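Local coordinates for protein KLTH0A00704p (Lachancea thermotolerans, PDB 4J2G) that acts in autophagy as an Atg13-family protein, its HORMA domain, the part in this structure, probably mediating PI 3-kinase recruitment, at residues W23-N28 against E159-L164; P87-E92 against W132-D137; T93-A98 against S125-E130. The protein carries 1 engineered substitution. All coordinates share one frame; numbering follows the deposited sequence.

Overall arrangement
Contacts 2 and 3 are successive parts of one antiparallel pairing, strand 89-96 against strand 126-136, in the five-stranded sheet of the Atg13 HORMA domain; their centres lie about 19 Å apart. They meet where Glu92 CD comes within 3.8 Å of Met128 SE. Contact 1 joins helices 18-39 and 158-177, with its centre about 16 Å from that of contact 2. These touch where Ile26 CG2 lies 4.1 Å from SE of Met136, an engineered residue (leucine in nature) present as selenomethionine. Contacts 1 and 3, centres about 32 Å apart, lie on opposite sides of the chain's centre. A sulfate ion, probably from the crystallisation liquor, lies about 4 Å from the Met128 side chain.

Contact 1. Residues W23-N28 against E159-L164; sequences WELIDN and ELYRQL
Leu25 reaches from helix 18-39 toward Leu160, Tyr161 and Leu164 of helix 158-177 and carries most of this contact. Its CD2 packs 3.7 Å from Leu160 CD2, the two side chains running antiparallel past one another, while its CG rests 4.1 Å from Leu164 CD1. Leu160 CD2 is also near Ile26 CG1, at 4.5 Å. Leu160 and Leu164 are buried and also touch Ile250 of strand 242-252, so they pack between Leu25 and the sheet. The other side is looser. Exposed Tyr161 has CG anti to its backbone N (chi1 178°), beside the carbonyl carbon, which starts the ring off on its course across Leu25 at about a right angle. It meets Leu25 CD1 with its ring edge, CD1 at 3.9 Å, while its backbone N lies by Leu25 CD2. Farther round, away from helix 18-39, Glu159 OE2 accepts from Arg162 NE at 2.9 Å in a salt bridge and from Gln163 NE2 at 3.1 Å, bonds that stay within one helix. The two short segments run nearly parallel, 10° apart, yet their axes are 10.4 Å from each other. With no hydrogen bond between the two segments, these helices are joined here by apolar contacts.

Contact 2. Residues P87-E92 against W132-D137; sequences PPLVIE and WLIQMD. Engineered in segment 132-137: Met136 (natural residue Leu).
Ile134 O receives the backbone N of Leu89 at 2.7 Å, the shortest bond between the two strands. The CA of Pro88 also approaches this oxygen, in a CA-H...O contact of 3.5 Å. Ile134 N answers to Leu89 O, and the second hydrogen-bonded pair, Ile91 with Trp132, repeats the reciprocal pattern: Trp132 N reaches Ile91 O at 2.8 Å, and Ile91 N meets Trp132 O at 3.0 Å. Between them Val90 and Leu133 form a non-hydrogen-bonded pair. Val90 CG2 lies 3.7 Å from Leu133 CD1, the same Leu133 CD1 lies 4.0 Å from Pro88 CB, and Pro88 CB in turn sits 3.8 Å from Gln135 CG.

On the other face of the sheet, Leu89, Ile91, Trp132 and Ile134 point to the helical layer, where Phe30 and Ile37 of helix 18-39 cover them. Trp132 CB lies 3.9 Å from Ile91 CB. With CG anti to the carbonyl carbon (chi1 -65°), the indole starts out beside the backbone N, and Ile91 O lies in the ring plane, at the edge by CD1. Helix 158-177 meets the same indole through Leu171, Leu174 and Val175. The N and O of Leu89, Ile91, Trp132 and Ile134 pair within the contact, and backbone bonds of Val90 and Leu133 go outward to Leu207 and Ser260 of the flanking strands. What reaches the helices is a largely apolar surface, the indole NE1 being bonded to Glu130 OE1.

Contact 3. Residues T93-A98 against S125-E130; sequences TYLDLA and SEIMLE
The Tyr94 ring lies against the carboxylate of Glu126, two flat groups only 14° apart and stacked, with Glu126 OE1 3.6 Å above the ring plane and over its centre. Both side chains take the crowded position with CG between backbone N and carbonyl carbon (chi1 53° and 54°), and Glu126 CB fits against Tyr94 CD2 at 3.7 Å. Arg205 and Arg218 form salt bridges with the same carboxylate. An alanine in place of Tyr94 would probably open a gap beside Glu126, leaving its carboxylate without the flat surface that limits its turning, although the arginines would remain.

Thr93 O takes two backbone donors, Leu129 N at 2.7 Å and Glu130 N at 3.2 Å. Leu129 and Glu130 thus both face Thr93 in a classic beta bulge, which shifts the register by one residue between two inner strands of the HORMA sheet, 89-96 and the central 126-136. The extra residue, Leu129, points its side chain toward strand 89-96: its CD1 presses on the backbone between Tyr94 C and Leu95 N, 3.8 Å from each, and on Leu95 CB. Within the bulge the Thr93 and Glu130 side chains run alongside each other in the same direction. The Thr93 hydroxyl donates to Glu130 OE1 at 2.9 Å, on the anti side of the carboxylate, and the indole NE1 of Trp132 bonds to the same oxygen.

On the face of Thr93 and Leu95, Ile127 CD1 sits between Leu95 CD2 and Leu97 CD1, the latter reaching it from the loop after the strand. Phe269 of strand 268-271 packs over Leu95, Ile127 and Leu129. At the far end Leu97 N bonds Ser125 O at 2.8 Å, where the strand gives way to an Asx turn: Asp96 OD1 accepts from Ala98 N.

Contact 1. Residues W23-N28 against E159-L164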
loop_
_atom_site.group_PDB
_atom_site.type_symbol
_atom_site.label_atom_id
_atom_site.label_comp_id
_atom_site.label_asym_id
_atom_site.label_seq_id
_atom_site.Cartn_x
_atom_site.Cartn_y
_atom_site.Cartn_z
ATOM N N TRP A 23 0.233 9.976 22.652
ATOM C CA TRP A 23 1.188 9.122 21.964
ATOM C C TRP A 23 0.842 7.648 21.920
ATOM O O TRP A 23 1.078 7.032 20.900
ATOM C CB TRP A 23 2.614 9.345 22.403
ATOM C CG TRP A 23 3.237 10.381 21.589
ATOM C CD1 TRP A 23 3.162 10.515 20.225
ATOM C CD2 TRP A 23 4.061 11.439 22.055
ATOM N NE1 TRP A 23 3.894 11.602 19.817
ATOM C CE2 TRP A 23 4.458 12.189 20.923
ATOM C CE3 TRP A 23 4.524 11.821 23.322
ATOM C CZ2 TRP A 23 5.298 13.309 21.020
ATOM C CZ3 TRP A 23 5.357 12.943 23.424
ATOM C CH2 TRP A 23 5.735 13.674 22.276
ATOM N N GLU A 24 0.232 7.095 22.966
ATOM C CA GLU A 24 -0.112 5.672 22.906
ATOM C C GLU A 24 -1.305 5.366 21.991
ATOM O O GLU A 24 -1.395 4.279 21.402
ATOM C CB GLU A 24 -0.376 5.083 24.284
ATOM C CG GLU A 24 0.869 4.664 25.036
ATOM C CD GLU A 24 0.549 3.866 26.295
ATOM O OE1 GLU A 24 1.420 3.822 27.195
ATOM O OE2 GLU A 24 -0.568 3.280 26.377
ATOM N N LEU A 25 -2.239 6.306 21.917
ATOM C CA LEU A 25 -3.329 6.216 20.982
ATOM C C LEU A 25 -2.689 6.211 19.557
ATOM O O LEU A 25 -2.865 5.274 18.795
ATOM C CB LEU A 25 -4.255 7.404 21.185
ATOM C CG LEU A 25 -5.753 7.194 21.434
ATOM C CD1 LEU A 25 -6.044 5.962 22.289
ATOM C CD2 LEU A 25 -6.383 8.444 22.064
ATOM N N ILE A 26 -1.885 7.227 19.262
ATOM C CA ILE A 26 -1.225 7.349 17.992
ATOM C C ILE A 26 -0.480 6.092 17.545
ATOM O O ILE A 26 -0.790 5.523 16.482
ATOM C CB ILE A 26 -0.370 8.612 17.919
ATOM C CG1 ILE A 26 -1.277 9.840 18.009
ATOM C CG2 ILE A 26 0.375 8.669 16.575
ATOM C CD1 ILE A 26 -0.595 11.101 18.508
ATOM N N ASP A 27 0.460 5.643 18.359
ATOM C CA ASP A 27 1.286 4.473 18.044
ATOM C C ASP A 27 0.432 3.193 17.844
ATOM O O ASP A 27 0.752 2.334 16.995
ATOM C CB ASP A 27 2.330 4.278 19.136
ATOM C CG ASP A 27 3.226 3.062 18.912
ATOM O OD1 ASP A 27 3.918 2.905 17.881
ATOM O OD2 ASP A 27 3.254 2.242 19.818
ATOM N N ASN A 28 -0.663 3.095 18.590
ATOM C CA ASN A 28 -1.530 1.934 18.543
ATOM C C ASN A 28 -2.322 1.943 17.234
ATOM O O ASN A 28 -2.599 0.892 16.642
ATOM C CB ASN A 28 -2.517 1.923 19.713
ATOM C CG ASN A 28 -1.932 1.332 20.993
ATOM O OD1 ASN A 28 -0.914 0.630 20.994
ATOM N ND2 ASN A 28 -2.603 1.604 22.101
ATOM N N GLU A 159 -11.545 12.641 22.727
ATOM C CA GLU A 159 -11.868 13.174 21.422
ATOM C C GLU A 159 -10.937 12.679 20.321
ATOM O O GLU A 159 -11.389 12.399 19.217
ATOM C CB GLU A 159 -11.966 14.703 21.421
ATOM C CG GLU A 159 -12.845 15.248 20.287
ATOM C CD GLU A 159 -14.001 14.320 19.867
ATOM O OE1 GLU A 159 -14.554 13.566 20.708
ATOM O OE2 GLU A 159 -14.366 14.347 18.673
ATOM N N LEU A 160 -9.649 12.561 20.617
ATOM C CA LEU A 160 -8.733 11.964 19.654
ATOM C C LEU A 160 -9.013 10.487 19.497
ATOM O O LEU A 160 -8.693 9.896 18.477
ATOM C CB LEU A 160 -7.304 12.137 20.083
ATOM C CG LEU A 160 -6.295 11.308 19.304
ATOM C CD1 LEU A 160 -6.051 11.893 17.920
ATOM C CD2 LEU A 160 -5.010 11.221 20.099
ATOM N N TYR A 161 -9.602 9.888 20.514
ATOM C CA TYR A 161 -9.930 8.503 20.441
ATOM C C TYR A 161 -11.032 8.324 19.413
ATOM O O TYR A 161 -11.028 7.361 18.655
ATOM C CB TYR A 161 -10.405 7.978 21.783
ATOM C CG TYR A 161 -10.791 6.541 21.671
ATOM C CD1 TYR A 161 -9.812 5.570 21.460
ATOM C CD2 TYR A 161 -12.122 6.150 21.716
ATOM C CE1 TYR A 161 -10.139 4.241 21.310
ATOM C CE2 TYR A 161 -12.461 4.813 21.583
ATOM C CZ TYR A 161 -11.457 3.875 21.376
ATOM O OH TYR A 161 -11.756 2.548 21.247
ATOM N N ARG A 162 -11.965 9.262 19.383
ATOM C CA ARG A 162 -13.115 9.133 18.534
ATOM C C ARG A 162 -12.710 9.420 17.082
ATOM O O ARG A 162 -13.178 8.748 16.178
ATOM C CB ARG A 162 -14.237 10.055 19.021
ATOM C CG ARG A 162 -15.591 9.747 18.419
ATOM C CD ARG A 162 -16.467 10.978 18.470
ATOM N NE ARG A 162 -15.902 12.080 17.693
ATOM C CZ ARG A 162 -16.495 12.657 16.646
ATOM N NH1 ARG A 162 -17.695 12.247 16.230
ATOM N NH2 ARG A 162 -15.884 13.655 16.018
ATOM N N GLN A 163 -11.850 10.419 16.880
ATOM C CA GLN A 163 -11.255 10.712 15.582
ATOM C C GLN A 163 -10.530 9.489 14.985
ATOM O O GLN A 163 -10.459 9.362 13.778
ATOM C CB GLN A 163 -10.221 11.841 15.667
ATOM C CG GLN A 163 -10.690 13.159 16.260
ATOM C CD GLN A 163 -11.683 13.863 15.379
ATOM O OE1 GLN A 163 -11.405 14.134 14.211
ATOM N NE2 GLN A 163 -12.859 14.164 15.931
ATOM N N LEU A 164 -9.990 8.609 15.821
ATOM C CA LEU A 164 -9.242 7.494 15.302
ATOM C C LEU A 164 -10.138 6.300 15.013
ATOM O O LEU A 164 -9.822 5.515 14.154
ATOM C CB LEU A 164 -8.034 7.141 16.174
ATOM C CG LEU A 164 -6.998 8.268 16.239
ATOM C CD1 LEU A 164 -6.112 8.030 17.445
ATOM C CD2 LEU A 164 -6.143 8.414 14.978
#

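Contact 2. Residues P87-E92 against W132-D137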
loop_
_atom_site.group_PDB
_atom_site.type_symbol
_atom_site.label_atom_id
_atom_site.label_comp_id
_atom_site.label_asym_id
_atom_site.label_seq_id
_atom_site.Cartn_x
_atom_site.Cartn_y
_atom_site.Cartn_z
ATOM N N PRO A 87 8.667 6.678 13.196
ATOM C CA PRO A 87 9.096 6.739 11.780
ATOM C C PRO A 87 7.875 6.683 10.838
ATOM O O PRO A 87 6.882 6.083 11.202
ATOM C CB PRO A 87 9.922 5.447 11.590
ATOM C CG PRO A 87 10.102 4.865 12.953
ATOM C CD PRO A 87 9.065 5.436 13.873
ATOM N N PRO A 88 7.942 7.311 9.646
ATOM C CA PRO A 88 6.865 7.090 8.659
ATOM C C PRO A 88 6.785 5.597 8.241
ATOM O O PRO A 88 7.835 4.928 8.017
ATOM C CB PRO A 88 7.287 7.992 7.471
ATOM C CG PRO A 88 8.790 8.060 7.605
ATOM C CD PRO A 88 9.016 8.168 9.100
ATOM N N LEU A 89 5.550 5.109 8.178
ATOM C CA LEU A 89 5.193 3.710 7.925
ATOM C C LEU A 89 4.737 3.526 6.481
ATOM O O LEU A 89 3.734 4.084 6.060
ATOM C CB LEU A 89 4.132 3.234 8.920
ATOM C CG LEU A 89 3.380 1.852 9.038
ATOM C CD1 LEU A 89 3.595 0.827 7.978
ATOM C CD2 LEU A 89 3.645 1.196 10.388
ATOM N N VAL A 90 5.540 2.752 5.737
ATOM C CA VAL A 90 5.339 2.452 4.345
ATOM C C VAL A 90 4.894 1.018 4.149
ATOM O O VAL A 90 5.430 0.108 4.754
ATOM C CB VAL A 90 6.585 2.831 3.540
ATOM C CG1 VAL A 90 6.542 2.339 2.048
ATOM C CG2 VAL A 90 6.647 4.339 3.591
ATOM N N ILE A 91 3.830 0.832 3.360
ATOM C CA ILE A 91 3.348 -0.522 3.032
ATOM C C ILE A 91 3.309 -0.733 1.513
ATOM O O ILE A 91 2.716 0.050 0.818
ATOM C CB ILE A 91 1.989 -0.808 3.632
ATOM C CG1 ILE A 91 2.101 -0.752 5.173
ATOM C CG2 ILE A 91 1.496 -2.223 3.275
ATOM C CD1 ILE A 91 0.766 -0.864 5.868
ATOM N N GLU A 92 3.962 -1.775 1.024
ATOM C CA GLU A 92 3.905 -2.079 -0.414
ATOM C C GLU A 92 3.016 -3.317 -0.613
ATOM O O GLU A 92 3.088 -4.230 0.153
ATOM C CB GLU A 92 5.280 -2.363 -0.898
ATOM C CG GLU A 92 6.179 -1.111 -0.926
ATOM C CD GLU A 92 7.512 -1.404 -1.694
ATOM O OE1 GLU A 92 7.953 -2.574 -1.719
ATOM O OE2 GLU A 92 8.079 -0.481 -2.283
ATOM N N TRP A 132 1.334 2.475 0.438
ATOM C CA TRP A 132 0.645 3.268 1.495
ATOM C C TRP A 132 1.721 3.959 2.287
ATOM O O TRP A 132 2.841 3.451 2.429
ATOM C CB TRP A 132 -0.088 2.324 2.460
ATOM C CG TRP A 132 -1.206 1.560 1.871
ATOM C CD1 TRP A 132 -1.114 0.377 1.114
ATOM C CD2 TRP A 132 -2.589 1.855 1.981
ATOM N NE1 TRP A 132 -2.360 -0.011 0.732
ATOM C CE2 TRP A 132 -3.290 0.833 1.286
ATOM C CE3 TRP A 132 -3.323 2.899 2.602
ATOM C CZ2 TRP A 132 -4.689 0.796 1.192
ATOM C CZ3 TRP A 132 -4.684 2.870 2.509
ATOM C CH2 TRP A 132 -5.377 1.821 1.786
ATOM N N LEU A 133 1.383 5.102 2.829
ATOM C CA LEU A 133 2.298 5.855 3.674
ATOM C C LEU A 133 1.416 6.383 4.823
ATOM O O LEU A 133 0.413 7.022 4.560
ATOM C CB LEU A 133 2.739 7.086 2.922
ATOM C CG LEU A 133 3.550 8.083 3.765
ATOM C CD1 LEU A 133 4.856 7.491 4.337
ATOM C CD2 LEU A 133 3.822 9.406 3.057
ATOM N N ILE A 134 1.809 6.105 6.053
ATOM C CA ILE A 134 1.130 6.581 7.283
ATOM C C ILE A 134 2.256 7.270 8.038
ATOM O O ILE A 134 3.425 6.760 8.088
ATOM C CB ILE A 134 0.627 5.388 8.099
ATOM C CG1 ILE A 134 -0.278 4.509 7.201
ATOM C CG2 ILE A 134 -0.101 5.855 9.373
ATOM C CD1 ILE A 134 -0.423 3.094 7.718
ATOM N N GLN A 135 1.945 8.461 8.510
ATOM C CA GLN A 135 2.922 9.443 8.972
ATOM C C GLN A 135 2.296 10.387 9.996
ATOM O O GLN A 135 1.080 10.671 9.916
ATOM C CB GLN A 135 3.061 10.405 7.822
ATOM C CG GLN A 135 4.418 10.537 7.272
ATOM C CD GLN A 135 4.363 11.473 6.098
ATOM O OE1 GLN A 135 3.270 11.919 5.670
ATOM N NE2 GLN A 135 5.533 11.763 5.547
HETATM N N MSE A 136 3.133 10.916 10.875
HETATM C CA MSE A 136 2.786 12.014 11.767
HETATM C C MSE A 136 3.539 13.240 11.242
HETATM O O MSE A 136 4.744 13.168 11.069
HETATM C CB MSE A 136 3.331 11.496 13.090
HETATM C CG MSE A 136 2.877 12.233 14.336
HETATM SE SE MSE A 136 0.915 12.169 14.526
HETATM C CE MSE A 136 0.926 14.087 14.927
ATOM N N ASP A 137 2.837 14.349 10.956
ATOM C CA ASP A 137 3.444 15.711 10.656
ATOM C C ASP A 137 4.968 15.788 10.650
ATOM O O ASP A 137 5.576 16.375 11.552
ATOM C CB ASP A 137 2.894 16.819 11.593
ATOM C CG ASP A 137 3.579 18.217 11.382
ATOM O OD1 ASP A 137 4.658 18.501 11.978
ATOM O OD2 ASP A 137 3.013 19.065 10.648
#

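Contact 3. Residues T93-A98 against S125-E130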
loop_
_atom_site.group_PDB
_atom_site.type_symbol
_atom_site.label_atom_id
_atom_site.label_comp_id
_atom_site.label_asym_id
_atom_site.label_seq_id
_atom_site.Cartn_x
_atom_site.Cartn_y
_atom_site.Cartn_z
ATOM N N THR A 93 2.139 -3.304 -1.615
ATOM C CA THR A 93 1.260 -4.420 -1.916
ATOM C C THR A 93 1.699 -4.804 -3.304
ATOM O O THR A 93 1.826 -3.949 -4.178
ATOM C CB THR A 93 -0.212 -4.012 -1.934
ATOM O OG1 THR A 93 -0.635 -3.673 -0.590
ATOM C CG2 THR A 93 -1.127 -5.189 -2.426
ATOM N N TYR A 94 1.954 -6.090 -3.511
ATOM C CA TYR A 94 2.449 -6.508 -4.839
ATOM C C TYR A 94 1.851 -7.823 -5.280
ATOM O O TYR A 94 1.347 -8.567 -4.465
ATOM C CB TYR A 94 3.984 -6.598 -4.838
ATOM C CG TYR A 94 4.476 -7.470 -3.697
ATOM C CD1 TYR A 94 4.836 -6.919 -2.475
ATOM C CD2 TYR A 94 4.538 -8.837 -3.833
ATOM C CE1 TYR A 94 5.225 -7.714 -1.419
ATOM C CE2 TYR A 94 4.966 -9.634 -2.790
ATOM C CZ TYR A 94 5.331 -9.060 -1.594
ATOM O OH TYR A 94 5.730 -9.878 -0.551
ATOM N N LEU A 95 1.989 -8.124 -6.572
ATOM C CA LEU A 95 1.649 -9.413 -7.086
ATOM C C LEU A 95 2.920 -10.220 -7.117
ATOM O O LEU A 95 3.852 -9.888 -7.861
ATOM C CB LEU A 95 1.028 -9.284 -8.461
ATOM C CG LEU A 95 0.520 -10.540 -9.148
ATOM C CD1 LEU A 95 -0.554 -11.237 -8.310
ATOM C CD2 LEU A 95 -0.008 -10.140 -10.506
ATOM N N ASP A 96 2.960 -11.249 -6.268
ATOM C CA ASP A 96 4.133 -12.137 -6.115
ATOM C C ASP A 96 4.290 -13.163 -7.262
ATOM O O ASP A 96 3.376 -13.952 -7.533
ATOM C CB ASP A 96 4.007 -12.863 -4.784
ATOM C CG ASP A 96 5.251 -13.633 -4.408
ATOM O OD1 ASP A 96 6.106 -13.942 -5.289
ATOM O OD2 ASP A 96 5.357 -13.953 -3.202
ATOM N N LEU A 97 5.433 -13.170 -7.943
ATOM C CA LEU A 97 5.567 -13.993 -9.161
ATOM C C LEU A 97 6.536 -15.172 -9.015
ATOM O O LEU A 97 6.928 -15.794 -10.006
ATOM C CB LEU A 97 6.069 -13.142 -10.317
ATOM C CG LEU A 97 5.216 -11.950 -10.726
ATOM C CD1 LEU A 97 5.775 -11.423 -12.028
ATOM C CD2 LEU A 97 3.755 -12.318 -10.865
ATOM N N ALA A 98 6.945 -15.433 -7.781
ATOM C CA ALA A 98 7.910 -16.475 -7.432
ATOM C C ALA A 98 7.639 -17.853 -8.064
ATOM O O ALA A 98 8.589 -18.514 -8.521
ATOM C CB ALA A 98 8.000 -16.604 -5.908
ATOM N N SER A 125 10.322 -10.516 -10.110
ATOM C CA SER A 125 9.991 -11.216 -8.856
ATOM C C SER A 125 8.540 -10.859 -8.397
ATOM O O SER A 125 7.824 -11.721 -7.856
ATOM C CB SER A 125 10.986 -10.758 -7.798
ATOM O OG SER A 125 11.037 -9.329 -7.812
ATOM N N GLU A 126 8.137 -9.601 -8.645
ATOM C CA GLU A 126 6.798 -9.041 -8.227
ATOM C C GLU A 126 6.324 -7.871 -9.103
ATOM O O GLU A 126 7.132 -7.243 -9.784
ATOM C CB GLU A 126 6.838 -8.569 -6.761
ATOM C CG GLU A 126 7.951 -7.593 -6.493
ATOM C CD GLU A 126 8.004 -7.122 -5.052
ATOM O OE1 GLU A 126 8.165 -7.984 -4.160
ATOM O OE2 GLU A 126 7.882 -5.882 -4.817
ATOM N N ILE A 127 5.012 -7.589 -9.094
ATOM C CA ILE A 127 4.487 -6.361 -9.691
ATOM C C ILE A 127 3.883 -5.560 -8.580
ATOM O O ILE A 127 2.945 -6.039 -7.917
ATOM C CB ILE A 127 3.423 -6.679 -10.743
ATOM C CG1 ILE A 127 4.056 -7.528 -11.841
ATOM C CG2 ILE A 127 2.680 -5.417 -11.284
ATOM C CD1 ILE A 127 3.048 -8.344 -12.634
HETATM N N MSE A 128 4.394 -4.344 -8.378
HETATM C CA MSE A 128 3.875 -3.421 -7.366
HETATM C C MSE A 128 2.472 -3.015 -7.700
HETATM O O MSE A 128 2.168 -2.747 -8.850
HETATM C CB MSE A 128 4.732 -2.176 -7.449
HETATM C CG MSE A 128 5.929 -2.289 -6.560
HETATM SE SE MSE A 128 5.608 -2.664 -4.674
HETATM C CE MSE A 128 4.762 -0.905 -4.444
ATOM N N LEU A 129 1.594 -2.940 -6.694
ATOM C CA LEU A 129 0.249 -2.560 -6.972
ATOM C C LEU A 129 -0.197 -1.322 -6.147
ATOM O O LEU A 129 -1.011 -0.543 -6.616
ATOM C CB LEU A 129 -0.671 -3.765 -6.619
ATOM C CG LEU A 129 -0.444 -5.117 -7.323
ATOM C CD1 LEU A 129 -1.263 -6.225 -6.733
ATOM C CD2 LEU A 129 -0.686 -4.994 -8.814
ATOM N N GLU A 130 0.262 -1.215 -4.909
ATOM C CA GLU A 130 -0.157 -0.129 -4.040
ATOM C C GLU A 130 1.005 0.245 -3.173
ATOM O O GLU A 130 1.792 -0.631 -2.763
ATOM C CB GLU A 130 -1.245 -0.547 -3.043
ATOM C CG GLU A 130 -2.479 -1.201 -3.627
ATOM C CD GLU A 130 -3.444 -1.748 -2.513
ATOM O OE1 GLU A 130 -3.025 -2.238 -1.383
ATOM O OE2 GLU A 130 -4.650 -1.711 -2.812
#